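Long-range contacts in uncharacterized protein (Streptococcus pneumoniae, PDB 3LFT), which probably serves as the extracellular substrate-binding protein of an ABC transporter and holds a molecule of L-tryptophan between its two lobes: residues Lys56-Asn61 with Gln75-Ala80; Asn63-Gly68 with Pro85-Ala90; Glu166-Pro171 with Thr184-Ala189. All coordinates share one frame; numbering follows the deposited sequence. Where two conformers were deposited one is given.

Contact 1 (Lys56-Asn61 with Gln75-Ala80); sequences KQLVAN and QGLASA
Val59 and Ala80 meet because the valine's first torsion (chi1 -55°) sets CG1 anti to its own carbonyl carbon and leaves CG2 in the crowded position between backbone N and carbonyl carbon, and from there both methyls reach helix 71-80. Leu77 answers with CG anti to its carbonyl carbon (chi1 -66°), and although its CB does not point at the opposite segment, the branch beyond CG carries CD2 toward it. Val59 then grips Ala80 with two methyls at once: CG2 lies 3.8 Å from Ala80 CB and CG1 lies 4.1 Å from the same carbon. Val59 CG2 also rests 3.7 Å from Ala80 O, a plain van der Waals contact with a backbone carbonyl. Alanine suits this place because a single methyl lets the backbones come close, with CA of Lys56 and CA of Ala80 only 5.7 Å apart.

Deeper in, Leu77 CD2 is shared by two neighbours, standing 4.1 Å from Val59 CG1 and 4.2 Å from Leu58 CD1. The two leucines meet at a slant, one methyl from each. No hydrogen bond spans the segments, and the side-chain contacts are apolar. The inner part, Leu58 and Leu77, is buried, whereas Ala80 and Lys56 lie at the surface; the CB of Lys56 points away from the other segment and its chain is extended, an arrangement that suits a long charged residue at the edge.

Ser55 adds to the same seam, touched by the side chains of Leu77 and Ala80. Leu58 and Leu77 both rest on Val66 of strand 65-69, and Leu58 also reaches Asp40 and Met42 of strand 37-43. Helices 48-58 and 71-80 thus lie side by side on one face of the parallel sheet, joined through their C-terminal ends.

Contact 2 (Asn63-Gly68 with Pro85-Ala90); sequences NDLVVG and PVIMAA. With TRP (tryptophan), chain C.
Val66 and Gly68 exchange four backbone hydrogen bonds with Pro85, Ile87 and Ala89, the ladder of a parallel pair. Val66 N gives to Pro85 O at 2.9 Å, nearly straight at 169°, and Val66 O receives Ile87 N at 2.8 Å, with that donor in the carbonyl plane. Gly68 N then reaches Ile87 O at 2.9 Å, and Gly68 O accepts Ala89 N at 2.9 Å; this last donor is tilted 31° from the carbonyl plane. Val86 CA and Val67 CA lie against two of the same oxygens, Val66 O and Ile87 O respectively, as CA-H...O contacts. Proline has no N-H to give, but just before the strand it contributes only its carbonyl.

The side chains divide between two faces. On one, Val66 CG2 packs 3.8 Å from Val86 CG2, beneath helix 71-80. On the other, Leu65 CB abuts Pro85 CB at 3.7 Å, Leu65 CD1 approaches Ile87 CG1, and Val67 CG1 lies 4.1 Å from Ala89 CB. Helix 236-251 covers this second face, with Ile247 on Val67 and Thr243 on Ala89. Beta-branched valine and isoleucine suit extended strands, while Gly68 has no side chain on the Val66 face, where Leu77 of helix 71-80 packs on its backbone.

The ladder pairs strands 65-69 and 86-89 in a beta-alpha-beta unit and ends at the tryptophan pocket. Just past the last rung, Ala90 O accepts the ligand's amino N at 2.8 Å, and Ala90 CB touches its CD1; Thr71, Thr92, Asp115, Gln236 and Asn196 also bind the ligand. A backbone carbonyl can recognise an ammonium group without a charge of its own, and Asp115 may supply negative charge, so the residue just after the strand places a carbonyl acceptor for an amino acid substrate.

Contact 3 (Glu166-Pro171 with Thr184-Ala189); sequences ETFAVP and TSKVDA
Phe168 presents the edge of its ring to Lys186, whose CD lies in the ring plane, 4.0 Å from Phe168 CZ. Phe168 CE1 is almost as near, so the methylene sits against the rim at those two carbons. Val187 comes obliquely, with CG1 4.0 Å from Phe168 CE2, and the two side chains run by each other in opposite senses. The ring reaches these partners with CG anti to its carbonyl carbon (chi1 -63°). Thr179 and Met183 of helix 176-183 also touch it.

This is the joint between an edge strand and the loop that leaves the following helix: strand 164-170 borders the four-stranded parallel sheet, pairing with strand 135-141, and helix 176-183 leads through residues 184-188 into strand 189-192. A large aromatic suits a strand residue that must reach both helix and loop, and the buried Val187 also packs on Thr135.

Towards the surface, the extended chain of Glu166 brings OE2 to 4.2 Å from Lys186 CB. Lysine suits the surface because its methylenes can pack while its charged end reaches past them. Glu166 OE1 and Lys186 NZ stay 4.7 Å apart, too far for a salt bridge, though their opposite charges may attract weakly.

Contacts 1 and 2 belong to one lobe and contact 3 to the other. The first two have centres 10 Å apart and touch, Leu77 lying against the backbone of Val67 and Gly68. Their segments alternate along the chain, as helix 48-58, strand 65-69, helix 71-80 and strand 86-89 follow in turn, so contact 1 joins helices lying on the six-stranded sheet that contact 2 helps build. Contact 3 comes later, in the four-stranded sheet, with its centre about 35 Å from the centres of both others. Tryptophan lies between the lobes, bound by residues of each, such as Ala90 and Asn196, consistent with the two-lobed architecture of periplasmic-binding-protein relatives.

Contact 1 (Lys56-Asn61 with Gln75-Ala80)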
ATOM      1  N   LYS A  56      -6.505  -8.851  19.319  1.00  5.87           N
ATOM      2  CA  LYS A  56      -7.269  -9.157  20.513  1.00  6.60           C
ATOM      3  C   LYS A  56      -6.702  -8.402  21.720  1.00  7.20           C
ATOM      4  O   LYS A  56      -7.456  -7.828  22.505  1.00  8.36           O
ATOM      5  CB  LYS A  56      -7.294 -10.676  20.725  1.00  7.10           C
ATOM      6  CG  LYS A  56      -8.136 -11.165  21.890  1.00  8.60           C
ATOM      7  CD  LYS A  56      -8.147 -12.689  21.900  1.00 12.06           C
ATOM      8  CE  LYS A  56      -9.193 -13.261  22.821  1.00 15.63           C
ATOM      9  NZ  LYS A  56      -8.983 -14.718  22.817  1.00 19.98           N
ATOM     10  N   GLN A  57      -5.380  -8.378  21.839  1.00  6.81           N
ATOM     11  CA  GLN A  57      -4.711  -7.674  22.932  1.00  8.25           C
ATOM     12  C   GLN A  57      -4.954  -6.165  22.856  1.00  8.16           C
ATOM     13  O   GLN A  57      -5.347  -5.545  23.843  1.00  8.81           O
ATOM     14  CB  GLN A  57      -3.210  -7.986  22.893  1.00  9.02           C
ATOM     15  CG  GLN A  57      -2.888  -9.396  23.353  1.00 13.70           C
ATOM     16  CD  GLN A  57      -1.522  -9.934  22.941  1.00 17.58           C
ATOM     17  OE1 GLN A  57      -0.828  -9.392  22.070  1.00 18.78           O
ATOM     18  NE2 GLN A  57      -1.154 -11.054  23.548  1.00 19.70           N
ATOM     19  N   LEU A  58      -4.755  -5.584  21.671  1.00  7.45           N
ATOM     20  CA  LEU A  58      -4.790  -4.120  21.520  1.00  6.65           C
ATOM     21  C   LEU A  58      -6.158  -3.511  21.798  1.00  7.23           C
ATOM     22  O   LEU A  58      -6.244  -2.365  22.242  1.00  6.77           O
ATOM     23  CB  LEU A  58      -4.282  -3.713  20.124  1.00  6.97           C
ATOM     24  CG  LEU A  58      -2.779  -3.886  19.869  1.00  5.23           C
ATOM     25  CD1 LEU A  58      -2.486  -3.844  18.353  1.00  8.32           C
ATOM     26  CD2 LEU A  58      -1.960  -2.811  20.600  1.00  9.14           C
ATOM     27  N   VAL A  59      -7.224  -4.273  21.545  1.00  7.39           N
ATOM     28  CA  VAL A  59      -8.577  -3.724  21.727  1.00  8.52           C
ATOM     29  C   VAL A  59      -9.114  -3.923  23.138  1.00  9.30           C
ATOM     30  O   VAL A  59     -10.197  -3.426  23.459  1.00 10.05           O
ATOM     31  CB  VAL A  59      -9.597  -4.257  20.679  1.00  8.15           C
ATOM     32  CG1 VAL A  59      -9.100  -4.008  19.259  1.00  8.58           C
ATOM     33  CG2 VAL A  59      -9.920  -5.722  20.906  1.00  9.26           C
ATOM     34  N   ALA A  60      -8.346  -4.615  23.976  1.00  9.65           N
ATOM     35  CA  ALA A  60      -8.756  -4.950  25.340  1.00 10.75           C
ATOM     36  C   ALA A  60      -7.752  -4.434  26.379  1.00 11.41           C
ATOM     37  O   ALA A  60      -7.696  -4.945  27.504  1.00 12.63           O
ATOM     38  CB  ALA A  60      -8.929  -6.447  25.457  1.00 11.15           C
ATOM     39  N   ASN A  61      -6.995  -3.397  26.024  1.00 11.88           N
ATOM     40  CA  ASN A  61      -5.914  -2.893  26.870  1.00 12.88           C
ATOM     41  C   ASN A  61      -6.012  -1.409  27.273  1.00 12.25           C
ATOM     42  O   ASN A  61      -5.001  -0.758  27.543  1.00 12.73           O
ATOM     43  CB  ASN A  61      -4.560  -3.184  26.209  1.00 13.38           C
ATOM     44  CG  ASN A  61      -3.398  -3.052  27.185  1.00 15.62           C
ATOM     45  OD1 ASN A  61      -3.455  -3.561  28.312  1.00 17.91           O
ATOM     46  ND2 ASN A  61      -2.349  -2.347  26.766  1.00 17.34           N
ATOM     47  N   GLN A  75      -8.210  -4.789   9.237  1.00  5.29           N
ATOM     48  CA  GLN A  75      -9.222  -5.847   9.279  1.00  4.74           C
ATOM     49  C   GLN A  75      -9.142  -6.649  10.583  1.00  5.17           C
ATOM     50  O   GLN A  75     -10.166  -6.974  11.166  1.00  5.48           O
ATOM     51  CB  GLN A  75      -9.115  -6.763   8.071  1.00  4.37           C
ATOM     52  CG  GLN A  75      -9.579  -6.103   6.760  1.00  4.94           C
ATOM     53  CD  GLN A  75      -9.397  -7.003   5.570  1.00  4.79           C
ATOM     54  OE1 GLN A  75      -8.337  -7.594   5.393  1.00  5.75           O
ATOM     55  NE2 GLN A  75     -10.400  -7.065   4.703  1.00  5.90           N
ATOM     56  N   GLY A  76      -7.924  -6.929  11.057  1.00  4.74           N
ATOM     57  CA  GLY A  76      -7.800  -7.634  12.335  1.00  4.97           C
ATOM     58  C   GLY A  76      -8.415  -6.856  13.483  1.00  4.89           C
ATOM     59  O   GLY A  76      -9.131  -7.412  14.324  1.00  4.64           O
ATOM     60  N   LEU A  77      -8.123  -5.559  13.520  1.00  4.66           N
ATOM     61  CA  LEU A  77      -8.642  -4.715  14.592  1.00  4.73           C
ATOM     62  C   LEU A  77     -10.158  -4.556  14.485  1.00  4.96           C
ATOM     63  O   LEU A  77     -10.855  -4.661  15.496  1.00  5.03           O
ATOM     64  CB  LEU A  77      -7.936  -3.358  14.579  1.00  5.24           C
ATOM     65  CG  LEU A  77      -6.442  -3.392  14.903  1.00  5.21           C
ATOM     66  CD1 LEU A  77      -5.832  -2.048  14.556  1.00  7.93           C
ATOM     67  CD2 LEU A  77      -6.172  -3.704  16.368  1.00  6.53           C
ATOM     68  N   ALA A  78     -10.674  -4.319  13.276  1.00  5.10           N
ATOM     69  CA  ALA A  78     -12.119  -4.141  13.082  1.00  5.49           C
ATOM     70  C   ALA A  78     -12.909  -5.425  13.379  1.00  6.76           C
ATOM     71  O   ALA A  78     -14.071  -5.360  13.751  1.00  7.55           O
ATOM     72  CB  ALA A  78     -12.392  -3.650  11.676  1.00  5.90           C
ATOM     73  N   SER A  79     -12.286  -6.582  13.210  1.00  6.54           N
ATOM     74  CA  SER A  79     -12.915  -7.845  13.566  0.50  6.82           C
ATOM     75  C   SER A  79     -12.964  -8.006  15.085  1.00  6.76           C
ATOM     76  O   SER A  79     -13.927  -8.543  15.633  1.00  8.06           O
ATOM     77  CB  SER A  79     -12.142  -9.002  12.934  0.50  7.39           C
ATOM     78  OG  SER A  79     -12.709 -10.239  13.301  0.50  8.45           O
ATOM     79  N   ALA A  80     -11.910  -7.536  15.755  1.00  6.32           N
ATOM     80  CA  ALA A  80     -11.735  -7.727  17.195  1.00  6.52           C
ATOM     81  C   ALA A  80     -12.599  -6.786  18.037  1.00  5.75           C
ATOM     82  O   ALA A  80     -12.858  -7.077  19.207  1.00  6.26           O
ATOM     83  CB  ALA A  80     -10.252  -7.580  17.559  1.00  6.80           C
TER

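Contact 2 (Asn63-Gly68 with Pro85-Ala90)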
ATOM      1  N   ASN A  63      -6.807   1.255  25.523  1.00  8.17           N
ATOM      2  CA  ASN A  63      -6.528   2.235  24.481  1.00  7.69           C
ATOM      3  C   ASN A  63      -7.777   3.031  24.154  1.00  7.56           C
ATOM      4  O   ASN A  63      -8.894   2.488  24.185  1.00  8.11           O
ATOM      5  CB  ASN A  63      -5.987   1.524  23.240  1.00  7.30           C
ATOM      6  CG  ASN A  63      -4.597   0.932  23.470  1.00  7.76           C
ATOM      7  OD1 ASN A  63      -4.336  -0.259  23.208  1.00 10.84           O
ATOM      8  ND2 ASN A  63      -3.722   1.739  24.012  1.00  6.94           N
ATOM      9  N   ASP A  64      -7.589   4.319  23.856  1.00  6.90           N
ATOM     10  CA  ASP A  64      -8.691   5.188  23.425  1.00  7.10           C
ATOM     11  C   ASP A  64      -9.146   4.836  22.011  1.00  6.15           C
ATOM     12  O   ASP A  64     -10.297   5.068  21.636  1.00  7.13           O
ATOM     13  CB  ASP A  64      -8.248   6.647  23.401  1.00  7.64           C
ATOM     14  CG  ASP A  64      -7.897   7.182  24.760  1.00  9.87           C
ATOM     15  OD1 ASP A  64      -8.563   6.822  25.749  1.00 10.59           O
ATOM     16  OD2 ASP A  64      -6.969   8.009  24.812  1.00 11.75           O
ATOM     17  N   LEU A  65      -8.204   4.360  21.199  1.00  5.82           N
ATOM     18  CA  LEU A  65      -8.475   3.915  19.827  1.00  5.27           C
ATOM     19  C   LEU A  65      -7.313   3.046  19.391  1.00  5.28           C
ATOM     20  O   LEU A  65      -6.263   3.015  20.049  1.00  5.55           O
ATOM     21  CB  LEU A  65      -8.681   5.091  18.846  1.00  5.78           C
ATOM     22  CG  LEU A  65      -7.565   6.140  18.695  1.00  5.14           C
ATOM     23  CD1 LEU A  65      -6.396   5.649  17.825  1.00  6.45           C
ATOM     24  CD2 LEU A  65      -8.154   7.415  18.102  1.00  6.64           C
ATOM     25  N   VAL A  66      -7.498   2.333  18.280  1.00  4.95           N
ATOM     26  CA  VAL A  66      -6.428   1.557  17.685  1.00  4.92           C
ATOM     27  C   VAL A  66      -6.259   1.954  16.221  1.00  5.35           C
ATOM     28  O   VAL A  66      -7.198   2.468  15.585  1.00  6.20           O
ATOM     29  CB  VAL A  66      -6.673   0.025  17.836  1.00  4.46           C
ATOM     30  CG1 VAL A  66      -6.598  -0.394  19.301  1.00  5.51           C
ATOM     31  CG2 VAL A  66      -8.021  -0.349  17.268  1.00  6.88           C
ATOM     32  N   VAL A  67      -5.066   1.686  15.697  1.00  5.38           N
ATOM     33  CA  VAL A  67      -4.666   2.085  14.349  1.00  5.50           C
ATOM     34  C   VAL A  67      -4.122   0.871  13.638  1.00  5.66           C
ATOM     35  O   VAL A  67      -3.240   0.202  14.184  1.00  5.91           O
ATOM     36  CB  VAL A  67      -3.544   3.167  14.395  1.00  5.96           C
ATOM     37  CG1 VAL A  67      -3.200   3.650  12.983  1.00  6.81           C
ATOM     38  CG2 VAL A  67      -3.965   4.357  15.273  1.00  6.66           C
ATOM     39  N   GLY A  68      -4.640   0.578  12.452  1.00  5.37           N
ATOM     40  CA  GLY A  68      -4.136  -0.536  11.660  1.00  5.65           C
ATOM     41  C   GLY A  68      -3.431  -0.034  10.423  1.00  5.42           C
ATOM     42  O   GLY A  68      -4.050   0.603   9.560  1.00  6.21           O
ATOM     43  N   PRO A  85     -12.878   2.923  18.529  1.00  4.70           N
ATOM     44  CA  PRO A  85     -12.476   3.445  17.208  1.00  4.62           C
ATOM     45  C   PRO A  85     -11.261   2.743  16.609  1.00  4.94           C
ATOM     46  O   PRO A  85     -10.251   2.509  17.296  1.00  5.33           O
ATOM     47  CB  PRO A  85     -12.150   4.910  17.494  1.00  4.96           C
ATOM     48  CG  PRO A  85     -12.972   5.260  18.698  1.00  5.07           C
ATOM     49  CD  PRO A  85     -12.962   4.000  19.537  1.00  5.59           C
ATOM     50  N   VAL A  86     -11.371   2.417  15.326  1.00  4.62           N
ATOM     51  CA  VAL A  86     -10.308   1.814  14.547  1.00  4.83           C
ATOM     52  C   VAL A  86      -9.964   2.779  13.410  1.00  4.69           C
ATOM     53  O   VAL A  86     -10.822   3.149  12.615  1.00  5.56           O
ATOM     54  CB  VAL A  86     -10.751   0.470  13.967  1.00  4.58           C
ATOM     55  CG1 VAL A  86      -9.664  -0.118  13.050  1.00  6.36           C
ATOM     56  CG2 VAL A  86     -11.114  -0.518  15.096  1.00  5.31           C
ATOM     57  N   ILE A  87      -8.703   3.192  13.363  1.00  4.77           N
ATOM     58  CA  ILE A  87      -8.259   4.122  12.337  1.00  5.18           C
ATOM     59  C   ILE A  87      -7.425   3.371  11.305  1.00  5.21           C
ATOM     60  O   ILE A  87      -6.397   2.770  11.645  1.00  6.08           O
ATOM     61  CB  ILE A  87      -7.418   5.275  12.943  1.00  5.25           C
ATOM     62  CG1 ILE A  87      -8.129   5.941  14.129  1.00  6.24           C
ATOM     63  CG2 ILE A  87      -7.074   6.303  11.866  1.00  6.68           C
ATOM     64  CD1 ILE A  87      -9.564   6.432  13.902  1.00  7.46           C
HETATM   65  N   MSE A  88      -7.878   3.402  10.056  1.00  5.41           N
HETATM   66  CA  MSE A  88      -7.154   2.823   8.948  1.00  4.81           C
HETATM   67  C   MSE A  88      -5.990   3.721   8.539  1.00  4.59           C
HETATM   68  O   MSE A  88      -6.183   4.921   8.301  1.00  5.85           O
HETATM   69  CB  MSE A  88      -8.073   2.711   7.732  1.00  5.62           C
HETATM   70  CG  MSE A  88      -9.341   1.866   7.946  1.00  6.61           C
HETATM   71 SE   MSE A  88     -10.478   1.803   6.357  1.00 11.42          SE
HETATM   72  CE  MSE A  88     -10.828   3.692   6.110  1.00 10.09           C
ATOM     73  N   ALA A  89      -4.784   3.139   8.472  1.00  4.98           N
ATOM     74  CA  ALA A  89      -3.633   3.864   7.923  1.00  5.39           C
ATOM     75  C   ALA A  89      -3.224   3.225   6.601  1.00  5.13           C
ATOM     76  O   ALA A  89      -2.515   2.191   6.581  1.00  5.77           O
ATOM     77  CB  ALA A  89      -2.487   3.836   8.903  1.00  6.03           C
ATOM     78  N   ALA A  90      -3.671   3.852   5.512  1.00  5.17           N
ATOM     79  CA  ALA A  90      -3.362   3.418   4.145  1.00  5.37           C
ATOM     80  C   ALA A  90      -3.997   2.075   3.785  1.00  5.38           C
ATOM     81  O   ALA A  90      -3.316   1.075   3.532  1.00  6.18           O
ATOM     82  CB  ALA A  90      -1.840   3.419   3.888  1.00  5.28           C
TER
HETATM   83  N   TRP C   1      -2.435   0.253   0.955  1.00  8.29           N
HETATM   84  CA  TRP C   1      -1.929  -1.079   1.397  1.00  8.97           C
HETATM   85  C   TRP C   1      -3.052  -1.893   1.953  1.00  8.94           C
HETATM   86  O   TRP C   1      -2.818  -2.846   2.702  1.00  8.77           O
HETATM   87  CB  TRP C   1      -0.799  -0.892   2.423  1.00  8.71           C
HETATM   88  CG  TRP C   1       0.366  -0.139   1.832  1.00  7.83           C
HETATM   89  CD1 TRP C   1       0.675   1.212   1.986  1.00  8.47           C
HETATM   90  CD2 TRP C   1       1.390  -0.695   0.941  1.00  8.23           C
HETATM   91  NE1 TRP C   1       1.808   1.510   1.266  1.00  8.55           N
HETATM   92  CE2 TRP C   1       2.264   0.437   0.618  1.00  8.59           C
HETATM   93  CE3 TRP C   1       1.587  -1.949   0.413  1.00  8.21           C
HETATM   94  CZ2 TRP C   1       3.334   0.214  -0.230  1.00  8.72           C
HETATM   95  CZ3 TRP C   1       2.669  -2.137  -0.442  1.00  9.20           C
HETATM   96  CH2 TRP C   1       3.525  -1.060  -0.744  1.00  8.94           C
HETATM   97  OXT TRP C   1      -4.218  -1.600   1.652  1.00  8.45           O

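Contact 3 (Glu166-Pro171 with Thr184-Ala189)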
ATOM      1  N   GLU A 166      -2.067 -10.943 -17.632  1.00  7.64           N
ATOM      2  CA  GLU A 166      -2.186 -12.300 -17.106  1.00  7.50           C
ATOM      3  C   GLU A 166      -1.885 -12.234 -15.619  1.00  6.78           C
ATOM      4  O   GLU A 166      -0.920 -11.576 -15.197  1.00  5.93           O
ATOM      5  CB  GLU A 166      -1.199 -13.251 -17.799  1.00  7.86           C
ATOM      6  CG  GLU A 166      -1.345 -14.732 -17.406  1.00 10.63           C
ATOM      7  CD  GLU A 166      -0.664 -15.695 -18.383  1.00 12.45           C
ATOM      8  OE1 GLU A 166      -0.821 -16.920 -18.198  1.00 13.95           O
ATOM      9  OE2 GLU A 166       0.016 -15.228 -19.327  1.00 13.78           O
ATOM     10  N   THR A 167      -2.699 -12.914 -14.819  1.00  6.30           N
ATOM     11  CA  THR A 167      -2.548 -12.857 -13.359  1.00  7.45           C
ATOM     12  C   THR A 167      -1.702 -13.999 -12.798  1.00  6.99           C
ATOM     13  O   THR A 167      -1.820 -15.146 -13.251  1.00  7.17           O
ATOM     14  CB  THR A 167      -3.910 -12.788 -12.659  1.00  8.02           C
ATOM     15  OG1 THR A 167      -4.707 -13.911 -13.055  1.00  9.66           O
ATOM     16  CG2 THR A 167      -4.619 -11.502 -13.046  1.00  9.46           C
ATOM     17  N   PHE A 168      -0.840 -13.664 -11.841  1.00  5.83           N
ATOM     18  CA  PHE A 168       0.036 -14.606 -11.165  1.00  5.97           C
ATOM     19  C   PHE A 168      -0.067 -14.327  -9.678  1.00  6.48           C
ATOM     20  O   PHE A 168       0.764 -13.619  -9.088  1.00  7.27           O
ATOM     21  CB  PHE A 168       1.476 -14.502 -11.675  1.00  6.46           C
ATOM     22  CG  PHE A 168       1.621 -14.846 -13.124  1.00  4.58           C
ATOM     23  CD1 PHE A 168       1.911 -16.159 -13.516  1.00  7.10           C
ATOM     24  CD2 PHE A 168       1.439 -13.869 -14.107  1.00  5.49           C
ATOM     25  CE1 PHE A 168       2.039 -16.478 -14.863  1.00  6.96           C
ATOM     26  CE2 PHE A 168       1.557 -14.181 -15.454  1.00  6.68           C
ATOM     27  CZ  PHE A 168       1.858 -15.488 -15.832  1.00  7.31           C
ATOM     28  N   ALA A 169      -1.132 -14.850  -9.083  1.00  6.38           N
ATOM     29  CA  ALA A 169      -1.352 -14.692  -7.656  1.00  6.75           C
ATOM     30  C   ALA A 169      -0.540 -15.716  -6.881  1.00  6.40           C
ATOM     31  O   ALA A 169      -0.386 -16.870  -7.310  1.00  6.83           O
ATOM     32  CB  ALA A 169      -2.831 -14.802  -7.318  1.00  6.89           C
ATOM     33  N   VAL A 170       0.008 -15.273  -5.760  1.00  5.21           N
ATOM     34  CA  VAL A 170       0.674 -16.145  -4.796  1.00  5.85           C
ATOM     35  C   VAL A 170      -0.057 -16.082  -3.456  1.00  5.30           C
ATOM     36  O   VAL A 170      -0.603 -15.029  -3.097  1.00  5.32           O
ATOM     37  CB  VAL A 170       2.178 -15.765  -4.612  1.00  5.26           C
ATOM     38  CG1 VAL A 170       2.950 -15.938  -5.931  1.00  7.57           C
ATOM     39  CG2 VAL A 170       2.365 -14.327  -4.128  1.00  5.86           C
ATOM     40  N   PRO A 171      -0.090 -17.203  -2.700  1.00  5.12           N
ATOM     41  CA  PRO A 171      -0.718 -17.133  -1.368  1.00  5.01           C
ATOM     42  C   PRO A 171       0.176 -16.558  -0.271  1.00  5.63           C
ATOM     43  O   PRO A 171      -0.324 -16.198   0.804  1.00  6.32           O
ATOM     44  CB  PRO A 171      -1.037 -18.599  -1.061  1.00  4.70           C
ATOM     45  CG  PRO A 171       0.037 -19.363  -1.776  1.00  4.80           C
ATOM     46  CD  PRO A 171       0.265 -18.591  -3.065  1.00  5.39           C
ATOM     47  N   THR A 184       8.010 -14.829 -16.217  1.00  6.66           N
ATOM     48  CA  THR A 184       8.892 -14.043 -17.088  1.00  7.98           C
ATOM     49  C   THR A 184       9.134 -14.671 -18.460  1.00  8.25           C
ATOM     50  O   THR A 184       9.641 -14.003 -19.355  1.00  8.60           O
ATOM     51  CB  THR A 184      10.219 -13.587 -16.412  1.00  7.86           C
ATOM     52  OG1 THR A 184      10.972 -14.710 -15.950  1.00  9.02           O
ATOM     53  CG2 THR A 184       9.975 -12.601 -15.263  1.00  8.92           C
ATOM     54  N   SER A 185       8.769 -15.940 -18.631  1.00  8.11           N
ATOM     55  CA  SER A 185       8.789 -16.579 -19.946  0.50  8.49           C
ATOM     56  C   SER A 185       7.474 -16.345 -20.691  1.00  8.62           C
ATOM     57  O   SER A 185       7.352 -16.679 -21.877  1.00  9.06           O
ATOM     58  CB  SER A 185       9.034 -18.082 -19.803  0.50  9.02           C
ATOM     59  OG  SER A 185       7.816 -18.767 -19.577  0.50  9.52           O
ATOM     60  N   LYS A 186       6.491 -15.772 -19.993  1.00  7.27           N
ATOM     61  CA  LYS A 186       5.135 -15.587 -20.529  1.00  7.43           C
ATOM     62  C   LYS A 186       4.740 -14.134 -20.793  1.00  7.25           C
ATOM     63  O   LYS A 186       3.792 -13.866 -21.549  1.00  8.18           O
ATOM     64  CB  LYS A 186       4.103 -16.181 -19.572  1.00  7.03           C
ATOM     65  CG  LYS A 186       4.132 -17.709 -19.488  1.00  6.68           C
ATOM     66  CD  LYS A 186       3.236 -18.197 -18.358  1.00  7.19           C
ATOM     67  CE  LYS A 186       3.103 -19.712 -18.346  1.00  7.19           C
ATOM     68  NZ  LYS A 186       2.283 -20.178 -19.503  1.00  9.24           N
ATOM     69  N   VAL A 187       5.435 -13.200 -20.149  1.00  7.38           N
ATOM     70  CA  VAL A 187       5.034 -11.791 -20.198  1.00  7.27           C
ATOM     71  C   VAL A 187       6.201 -10.879 -20.525  1.00  7.27           C
ATOM     72  O   VAL A 187       7.367 -11.271 -20.385  1.00  8.09           O
ATOM     73  CB  VAL A 187       4.356 -11.320 -18.879  1.00  7.49           C
ATOM     74  CG1 VAL A 187       3.204 -12.243 -18.508  1.00  7.84           C
ATOM     75  CG2 VAL A 187       5.370 -11.227 -17.730  1.00  7.60           C
ATOM     76  N   ASP A 188       5.869  -9.659 -20.951  1.00  6.71           N
ATOM     77  CA  ASP A 188       6.878  -8.674 -21.318  1.00  6.94           C
ATOM     78  C   ASP A 188       7.283  -7.770 -20.173  1.00  6.19           C
ATOM     79  O   ASP A 188       8.345  -7.164 -20.209  1.00  6.38           O
ATOM     80  CB  ASP A 188       6.371  -7.813 -22.469  1.00  7.59           C
ATOM     81  CG  ASP A 188       6.029  -8.627 -23.697  1.00  9.05           C
ATOM     82  OD1 ASP A 188       6.791  -9.568 -24.017  1.00 10.75           O
ATOM     83  OD2 ASP A 188       4.989  -8.323 -24.315  1.00 10.62           O
ATOM     84  N   ALA A 189       6.417  -7.667 -19.167  1.00  5.28           N
ATOM     85  CA  ALA A 189       6.658  -6.786 -18.036  1.00  4.84           C
ATOM     86  C   ALA A 189       5.916  -7.330 -16.844  1.00  5.83           C
ATOM     87  O   ALA A 189       4.899  -8.019 -17.008  1.00  6.19           O
ATOM     88  CB  ALA A 189       6.166  -5.358 -18.347  1.00  5.63           C
TER